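PDB 3WKY: prophenoloxidase b from Marsupenaeus japonicus, which is the precursor of a secreted hemolymph phenoloxidase, which probably oxidises phenols to quinones at a type 3 dinuclear copper centre. Local coordinates for residues Y233-L238 and Q579-T584; I505-K510 and Q658-T663; G176-S179 and H184-S187. All blocks are in the same frame, centred on the assembly; numbering follows the deposited sequence.

Contact 1 of 3, residues Y233-L238 and Q579-T584; sequences YNMERL and QVPRGT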
loop_
_atom_site.group_PDB
_atom_site.type_symbol
_atom_site.label_atom_id
_atom_site.label_comp_id
_atom_site.label_asym_id
_atom_site.label_seq_id
_atom_site.Cartn_x
_atom_site.Cartn_y
_atom_site.Cartn_z
ATOM N N TYR A 233 32.229 8.946 -11.625
ATOM C CA TYR A 233 31.558 8.962 -10.341
ATOM C C TYR A 233 31.502 7.559 -9.760
ATOM O O TYR A 233 31.797 7.356 -8.579
ATOM C CB TYR A 233 30.152 9.492 -10.528
ATOM C CG TYR A 233 29.314 9.606 -9.272
ATOM C CD1 TYR A 233 29.696 10.440 -8.219
ATOM C CD2 TYR A 233 28.107 8.916 -9.167
ATOM C CE1 TYR A 233 28.887 10.582 -7.076
ATOM C CE2 TYR A 233 27.297 9.043 -8.029
ATOM C CZ TYR A 233 27.694 9.881 -6.995
ATOM O OH TYR A 233 26.889 10.022 -5.881
ATOM N N ASN A 234 31.118 6.589 -10.589
ATOM C CA ASN A 234 31.080 5.212 -10.120
ATOM C C ASN A 234 32.442 4.682 -9.694
ATOM O O ASN A 234 32.532 3.870 -8.783
ATOM C CB ASN A 234 30.476 4.281 -11.168
ATOM C CG ASN A 234 28.963 4.214 -11.082
ATOM O OD1 ASN A 234 28.370 4.452 -10.014
ATOM N ND2 ASN A 234 28.324 3.864 -12.204
ATOM N N MET A 235 33.513 5.121 -10.361
ATOM C CA MET A 235 34.828 4.678 -9.943
ATOM C C MET A 235 35.162 5.245 -8.578
ATOM O O MET A 235 35.814 4.595 -7.758
ATOM C CB MET A 235 35.886 5.075 -10.978
ATOM C CG MET A 235 35.564 4.527 -12.338
ATOM S SD MET A 235 36.880 4.791 -13.547
ATOM C CE MET A 235 35.875 4.601 -15.005
ATOM N N GLU A 236 34.691 6.457 -8.323
ATOM C CA GLU A 236 34.879 7.060 -7.026
ATOM C C GLU A 236 34.048 6.287 -5.977
ATOM O O GLU A 236 34.524 6.031 -4.856
ATOM C CB GLU A 236 34.475 8.541 -7.103
ATOM C CG GLU A 236 35.203 9.459 -6.165
ATOM C CD GLU A 236 36.670 9.710 -6.525
ATOM O OE1 GLU A 236 37.185 9.244 -7.582
ATOM O OE2 GLU A 236 37.315 10.389 -5.707
ATOM N N ARG A 237 32.822 5.900 -6.337
ATOM C CA ARG A 237 31.976 5.138 -5.405
ATOM C C ARG A 237 32.624 3.790 -5.048
ATOM O O ARG A 237 32.703 3.414 -3.876
ATOM C CB ARG A 237 30.568 4.936 -5.976
ATOM C CG ARG A 237 29.794 6.262 -6.178
ATOM C CD ARG A 237 28.407 6.031 -6.796
ATOM N NE ARG A 237 27.504 5.361 -5.855
ATOM C CZ ARG A 237 26.779 5.988 -4.928
ATOM N NH1 ARG A 237 26.846 7.308 -4.788
ATOM N NH2 ARG A 237 25.997 5.287 -4.113
ATOM N N LEU A 238 33.089 3.068 -6.060
ATOM C CA LEU A 238 33.780 1.797 -5.810
ATOM C C LEU A 238 35.004 2.002 -4.908
ATOM O O LEU A 238 35.278 1.176 -4.026
ATOM C CB LEU A 238 34.169 1.099 -7.127
ATOM C CG LEU A 238 32.987 0.570 -7.957
ATOM C CD1 LEU A 238 33.429 0.153 -9.362
ATOM C CD2 LEU A 238 32.299 -0.605 -7.257
ATOM N N GLN A 579 41.531 13.989 -12.247
ATOM C CA GLN A 579 41.906 13.212 -13.416
ATOM C C GLN A 579 42.093 11.726 -13.098
ATOM O O GLN A 579 41.913 10.870 -13.965
ATOM C CB GLN A 579 43.196 13.790 -13.996
ATOM C CG GLN A 579 43.716 13.113 -15.228
ATOM C CD GLN A 579 44.874 13.907 -15.798
ATOM O OE1 GLN A 579 45.485 14.709 -15.078
ATOM N NE2 GLN A 579 45.167 13.719 -17.086
ATOM N N VAL A 580 42.461 11.424 -11.856
ATOM C CA VAL A 580 42.706 10.051 -11.433
ATOM C C VAL A 580 41.621 9.675 -10.426
ATOM O O VAL A 580 41.398 10.411 -9.464
ATOM C CB VAL A 580 44.111 9.935 -10.786
ATOM C CG1 VAL A 580 44.358 8.525 -10.202
ATOM C CG2 VAL A 580 45.200 10.295 -11.825
ATOM N N PRO A 581 40.931 8.543 -10.646
ATOM C CA PRO A 581 39.968 8.083 -9.625
ATOM C C PRO A 581 40.664 7.907 -8.270
ATOM O O PRO A 581 41.856 7.613 -8.237
ATOM C CB PRO A 581 39.506 6.725 -10.169
ATOM C CG PRO A 581 39.645 6.860 -11.667
ATOM C CD PRO A 581 40.915 7.694 -11.853
ATOM N N ARG A 582 39.931 8.093 -7.176
ATOM C CA ARG A 582 40.509 8.052 -5.827
ATOM C C ARG A 582 41.336 6.800 -5.554
ATOM O O ARG A 582 42.456 6.884 -5.031
ATOM C CB ARG A 582 39.400 8.157 -4.771
ATOM C CG ARG A 582 39.873 8.130 -3.315
ATOM C CD ARG A 582 38.671 7.858 -2.398
ATOM N NE ARG A 582 38.959 7.884 -0.960
ATOM C CZ ARG A 582 39.364 6.835 -0.241
ATOM N NH1 ARG A 582 39.578 5.656 -0.816
ATOM N NH2 ARG A 582 39.573 6.967 1.065
ATOM N N GLY A 583 40.793 5.638 -5.907
ATOM C CA GLY A 583 41.442 4.385 -5.564
ATOM C C GLY A 583 41.300 4.104 -4.076
ATOM O O GLY A 583 40.568 4.809 -3.361
ATOM N N THR A 584 41.995 3.077 -3.594
ATOM C CA THR A 584 41.811 2.612 -2.219
ATOM C C THR A 584 43.132 2.578 -1.467
ATOM O O THR A 584 44.207 2.624 -2.069
ATOM C CB THR A 584 41.219 1.185 -2.174
ATOM O OG1 THR A 584 42.138 0.263 -2.791
ATOM C CG2 THR A 584 39.878 1.113 -2.916
HETATM O O HOH W 1 38.697 11.381 -8.932
#
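OE1 of E236 receives two hydrogen bonds: one from the backbone N of R582 at 3.0 Å, with an N-H...O angle of 161°, the other from a water that lies 2.9 Å from OE1 and also donates to the carbonyl O of V580. The amide comes to OE1 from above the carboxylate plane, 38° out of it. A glutamate suits this place because its chain, bent at chi2 (71°), swings the carboxylate from helix 218-239 over to the loop that leads into strand 588-598. The other oxygen, OE2, lies 3.2 Å from CB of R582 and is hydrogen-bonded to the hydroxyl of Y188. From the preceding position on the helix, M235 makes the apolar part with P581; the two lie side by side and point the same way, SD of M235 3.9 Å from CG of P581. Proline, with no amide hydrogen to satisfy, fits this buried spot, and F590 of strand 588-598 also touches both side chains. The contact thus joins the copper-containing domain to the Ig-like domain. Because the carboxylate accepts from a main-chain amide and, through a water that donates to both, is linked to the carbonyl of V580, it holds the course of the loop backbone, while the buried charge is probably eased by these donors and by Y188.

Contact 2 of 3, residues I505-K510 and Q658-T663; sequences IFLAPK and QEVTIT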
loop_
_atom_site.group_PDB
_atom_site.type_symbol
_atom_site.label_atom_id
_atom_site.label_comp_id
_atom_site.label_asym_id
_atom_site.label_seq_id
_atom_site.Cartn_x
_atom_site.Cartn_y
_atom_site.Cartn_z
ATOM N N ILE A 505 42.954 5.758 -25.466
ATOM C CA ILE A 505 43.284 5.128 -24.196
ATOM C C ILE A 505 42.130 5.324 -23.214
ATOM O O ILE A 505 41.689 6.452 -23.017
ATOM C CB ILE A 505 44.559 5.738 -23.624
ATOM C CG1 ILE A 505 45.692 5.541 -24.652
ATOM C CG2 ILE A 505 44.900 5.107 -22.291
ATOM C CD1 ILE A 505 47.085 5.756 -24.124
ATOM N N PHE A 506 41.638 4.230 -22.626
ATOM C CA PHE A 506 40.461 4.297 -21.735
ATOM C C PHE A 506 40.718 3.523 -20.447
ATOM O O PHE A 506 41.523 2.589 -20.427
ATOM C CB PHE A 506 39.209 3.740 -22.440
ATOM C CG PHE A 506 38.705 4.609 -23.559
ATOM C CD1 PHE A 506 39.222 4.493 -24.841
ATOM C CD2 PHE A 506 37.713 5.556 -23.328
ATOM C CE1 PHE A 506 38.759 5.307 -25.874
ATOM C CE2 PHE A 506 37.246 6.367 -24.354
ATOM C CZ PHE A 506 37.764 6.238 -25.628
ATOM N N LEU A 507 40.018 3.905 -19.375
ATOM C CA LEU A 507 40.232 3.333 -18.051
ATOM C C LEU A 507 38.900 2.777 -17.546
ATOM O O LEU A 507 37.849 3.361 -17.827
ATOM C CB LEU A 507 40.693 4.429 -17.075
ATOM C CG LEU A 507 41.181 4.032 -15.674
ATOM C CD1 LEU A 507 42.615 3.494 -15.733
ATOM C CD2 LEU A 507 41.100 5.212 -14.709
ATOM N N ALA A 508 38.946 1.656 -16.824
ATOM C CA ALA A 508 37.765 1.123 -16.126
ATOM C C ALA A 508 38.219 0.235 -14.979
ATOM O O ALA A 508 39.281 -0.372 -15.052
ATOM C CB ALA A 508 36.877 0.332 -17.086
ATOM N N PRO A 509 37.419 0.146 -13.907
ATOM C CA PRO A 509 37.812 -0.800 -12.854
ATOM C C PRO A 509 37.772 -2.234 -13.374
ATOM O O PRO A 509 36.985 -2.553 -14.278
ATOM C CB PRO A 509 36.720 -0.616 -11.782
ATOM C CG PRO A 509 36.096 0.715 -12.088
ATOM C CD PRO A 509 36.173 0.870 -13.580
ATOM N N LYS A 510 38.612 -3.096 -12.818
ATOM C CA LYS A 510 38.622 -4.490 -13.227
ATOM C C LYS A 510 37.497 -5.288 -12.553
ATOM O O LYS A 510 36.890 -6.174 -13.173
ATOM C CB LYS A 510 39.993 -5.118 -12.930
ATOM C CG LYS A 510 40.132 -6.553 -13.413
ATOM C CD LYS A 510 41.597 -7.001 -13.404
ATOM C CE LYS A 510 41.747 -8.422 -13.953
ATOM N NZ LYS A 510 43.176 -8.855 -13.958
ATOM N N GLN A 658 46.483 -3.049 -20.746
ATOM C CA GLN A 658 47.415 -2.854 -19.648
ATOM C C GLN A 658 46.603 -2.769 -18.344
ATOM O O GLN A 658 45.365 -2.751 -18.373
ATOM C CB GLN A 658 48.293 -1.613 -19.952
ATOM C CG GLN A 658 48.822 -0.768 -18.790
ATOM C CD GLN A 658 50.166 -1.201 -18.243
ATOM O OE1 GLN A 658 50.614 -2.331 -18.453
ATOM N NE2 GLN A 658 50.820 -0.290 -17.520
ATOM N N GLU A 659 47.295 -2.729 -17.215
ATOM C CA GLU A 659 46.650 -2.691 -15.920
ATOM C C GLU A 659 47.431 -1.741 -15.019
ATOM O O GLU A 659 48.665 -1.756 -15.021
ATOM C CB GLU A 659 46.668 -4.105 -15.346
ATOM C CG GLU A 659 45.595 -4.409 -14.357
ATOM C CD GLU A 659 45.511 -5.899 -14.033
ATOM O OE1 GLU A 659 46.166 -6.333 -13.062
ATOM O OE2 GLU A 659 44.788 -6.633 -14.747
ATOM N N VAL A 660 46.731 -0.888 -14.275
ATOM C CA VAL A 660 47.392 -0.040 -13.285
ATOM C C VAL A 660 46.724 -0.201 -11.929
ATOM O O VAL A 660 45.577 -0.660 -11.844
ATOM C CB VAL A 660 47.404 1.459 -13.687
ATOM C CG1 VAL A 660 48.044 1.634 -15.059
ATOM C CG2 VAL A 660 45.999 2.053 -13.658
ATOM N N THR A 661 47.456 0.146 -10.874
ATOM C CA THR A 661 46.907 0.159 -9.526
ATOM C C THR A 661 46.793 1.611 -9.093
ATOM O O THR A 661 47.687 2.416 -9.369
ATOM C CB THR A 661 47.820 -0.621 -8.555
ATOM O OG1 THR A 661 47.892 -1.988 -8.978
ATOM C CG2 THR A 661 47.291 -0.567 -7.125
ATOM N N ILE A 662 45.684 1.967 -8.450
ATOM C CA ILE A 662 45.540 3.323 -7.926
ATOM C C ILE A 662 45.348 3.261 -6.419
ATOM O O ILE A 662 44.458 2.561 -5.928
ATOM C CB ILE A 662 44.345 4.083 -8.578
ATOM C CG1 ILE A 662 44.495 4.097 -10.102
ATOM C CG2 ILE A 662 44.245 5.504 -8.014
ATOM C CD1 ILE A 662 43.418 4.879 -10.830
ATOM N N THR A 663 46.174 4.003 -5.688
ATOM C CA THR A 663 46.221 3.894 -4.239
ATOM C C THR A 663 46.001 5.252 -3.594
ATOM O O THR A 663 46.731 6.201 -3.872
ATOM C CB THR A 663 47.574 3.312 -3.785
ATOM O OG1 THR A 663 47.665 1.948 -4.212
ATOM C CG2 THR A 663 47.717 3.372 -2.263
#
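K510 and E659 cross at about a right angle where their ends meet, and a salt bridge of 2.9 Å joins NZ of K510 to OE2 of E659. Both side chains leave the backbone with CG anti to N (chi1 -176° for K510, -155° for E659), and the lysine stays extended along its whole length, which lets it span the gap from just past the end of strand 501-509. The ammonium meets OE2 on the syn side, 28° out of the carboxylate plane. The aliphatic part takes part too: CD of K510 lies 3.5 Å from the same oxygen, so the carboxylate rests against methylenes as well as the charge. Deeper in, CD1 of L507 meets CG2 of V660 at 4.2 Å, branched apolar residues suited to a buried position. The two strands belong to one mixed sheet of the Ig-like domain but are not neighbours in it, since strand 588-598 runs between them; F590 from that strand touches L507 and I662, and P581 also packs on L507. With an alanine in place of K510 the amine and its methylenes are gone, which would probably leave the E659 carboxylate without its cationic mate. The contact therefore divides its chemistry by depth: hydrophobic packing within, between strands that share no backbone hydrogen bonds here, and at the partly exposed end a single ion pair joining the loop after strand 501-509 to strand 655-664.

Contact 3 of 3, residues G176-S179 and H184-S187; sequences GLSS and HRVS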
loop_
_atom_site.group_PDB
_atom_site.type_symbol
_atom_site.label_atom_id
_atom_site.label_comp_id
_atom_site.label_asym_id
_atom_site.label_seq_id
_atom_site.Cartn_x
_atom_site.Cartn_y
_atom_site.Cartn_z
ATOM N N GLY A 176 26.966 17.427 6.297
ATOM C CA GLY A 176 26.269 16.153 6.294
ATOM C C GLY A 176 27.089 15.273 7.207
ATOM O O GLY A 176 28.224 15.621 7.545
ATOM N N LEU A 177 26.530 14.147 7.625
ATOM C CA LEU A 177 27.223 13.285 8.572
ATOM C C LEU A 177 27.500 11.941 7.914
ATOM O O LEU A 177 26.591 11.122 7.777
ATOM C CB LEU A 177 26.350 13.101 9.817
ATOM C CG LEU A 177 26.906 12.251 10.958
ATOM C CD1 LEU A 177 28.258 12.788 11.390
ATOM C CD2 LEU A 177 25.927 12.265 12.118
ATOM N N SER A 178 28.746 11.704 7.506
ATOM C CA SER A 178 29.050 10.492 6.758
ATOM C C SER A 178 28.679 9.233 7.530
ATOM O O SER A 178 28.254 8.241 6.936
ATOM C CB SER A 178 30.530 10.443 6.341
ATOM O OG SER A 178 30.790 11.333 5.268
ATOM N N SER A 179 28.827 9.262 8.852
ATOM C CA SER A 179 28.600 8.042 9.616
ATOM C C SER A 179 27.144 7.581 9.547
ATOM O O SER A 179 26.861 6.410 9.801
ATOM C CB SER A 179 29.055 8.190 11.072
ATOM O OG SER A 179 28.379 9.253 11.711
ATOM N N HIS A 184 27.070 10.852 1.656
ATOM C CA HIS A 184 27.953 11.950 2.040
ATOM C C HIS A 184 29.433 11.583 1.886
ATOM O O HIS A 184 30.271 12.482 1.788
ATOM C CB HIS A 184 27.653 12.442 3.462
ATOM C CG HIS A 184 28.349 13.718 3.811
ATOM N ND1 HIS A 184 29.473 13.754 4.608
ATOM C CD2 HIS A 184 28.099 15.000 3.450
ATOM C CE1 HIS A 184 29.878 15.008 4.736
ATOM N NE2 HIS A 184 29.064 15.782 4.042
ATOM N N ARG A 185 29.747 10.283 1.845
ATOM C CA ARG A 185 31.134 9.824 1.680
ATOM C C ARG A 185 31.748 10.316 0.369
ATOM O O ARG A 185 32.974 10.406 0.249
ATOM C CB ARG A 185 31.270 8.283 1.769
ATOM C CG ARG A 185 31.006 7.660 3.170
ATOM C CD ARG A 185 31.965 6.473 3.501
ATOM N NE ARG A 185 31.832 5.280 2.642
ATOM C CZ ARG A 185 30.868 4.362 2.746
ATOM N NH1 ARG A 185 29.886 4.476 3.653
ATOM N NH2 ARG A 185 30.866 3.324 1.925
ATOM N N VAL A 186 30.906 10.630 -0.612
ATOM C CA VAL A 186 31.411 11.068 -1.915
ATOM C C VAL A 186 31.045 12.539 -2.188
ATOM O O VAL A 186 31.191 13.050 -3.300
ATOM C CB VAL A 186 31.053 10.027 -3.053
ATOM C CG1 VAL A 186 29.566 9.842 -3.218
ATOM C CG2 VAL A 186 31.739 10.332 -4.392
ATOM N N SER A 187 30.621 13.241 -1.141
ATOM C CA SER A 187 30.272 14.648 -1.288
ATOM C C SER A 187 31.479 15.515 -1.671
ATOM O O SER A 187 31.320 16.510 -2.371
ATOM C CB SER A 187 29.575 15.199 -0.034
ATOM O OG SER A 187 30.475 15.347 1.045
HETATM O O HOH W 2 28.762 6.131 5.545
#
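A first torsion of -169° places CG of H184 trans to the backbone N and turns the imidazole toward 176-179, and S178, whose OG is anti to its own carbonyl carbon (chi1 -75°), brings its hydroxyl to the ring's edge. The two belong to one irregular loop of the copper-containing domain, between strand 165-169 and helix 187-190, which folds back on itself. There OG of S178 and ND1 of H184 form a hydrogen bond of 2.8 Å, in which either may be the donor. Elsewhere on the ring's rim, NE2 is hydrogen-bonded to OG1 of T175, so both imidazole nitrogens are tied and the ring's rotation is fixed. G176 lies against one face: its CA makes a CH-pi contact 3.8 Å from the ring centroid, 23° off the normal, and its O stands 3.3 Å from CE1. Glycine suits the place because a CB here would run into CD2 of the imidazole. A serine serves at S178 because its short hydroxyl reaches ND1 while its main chain stays close. The arginine R185 also gives NH2 to the carbonyl of L240. In the hexamer the segment touches other copies of the protein: L177 packs on I286 of the second subunit, and S178 on H306 of the third. Across the loop a water donates to O of S178 at 2.6 Å and accepts from NH1 of R185 at 2.8 Å.

Contact 1 sits between the other two and touches both. Its centre is 11 Å from that of contact 2, where P581 and V580 rest on I662 and CE of M235 lies 3.7 Å from O of L507; the loop at 579-584 thus packs on the Ig-like sheet that contact 2 spans. Contact 3 lies 16 Å from contact 1, centre to centre, and V186 packs on Y233, E236 and R237 of helix 218-239. Contacts 2 and 3 do not meet, their nearest atoms being about 13 Å apart. None of the segments contributes a residue to the copper pocket, although helix 218-239, which carries contact 1, also bears H226, one of that pocket's histidines.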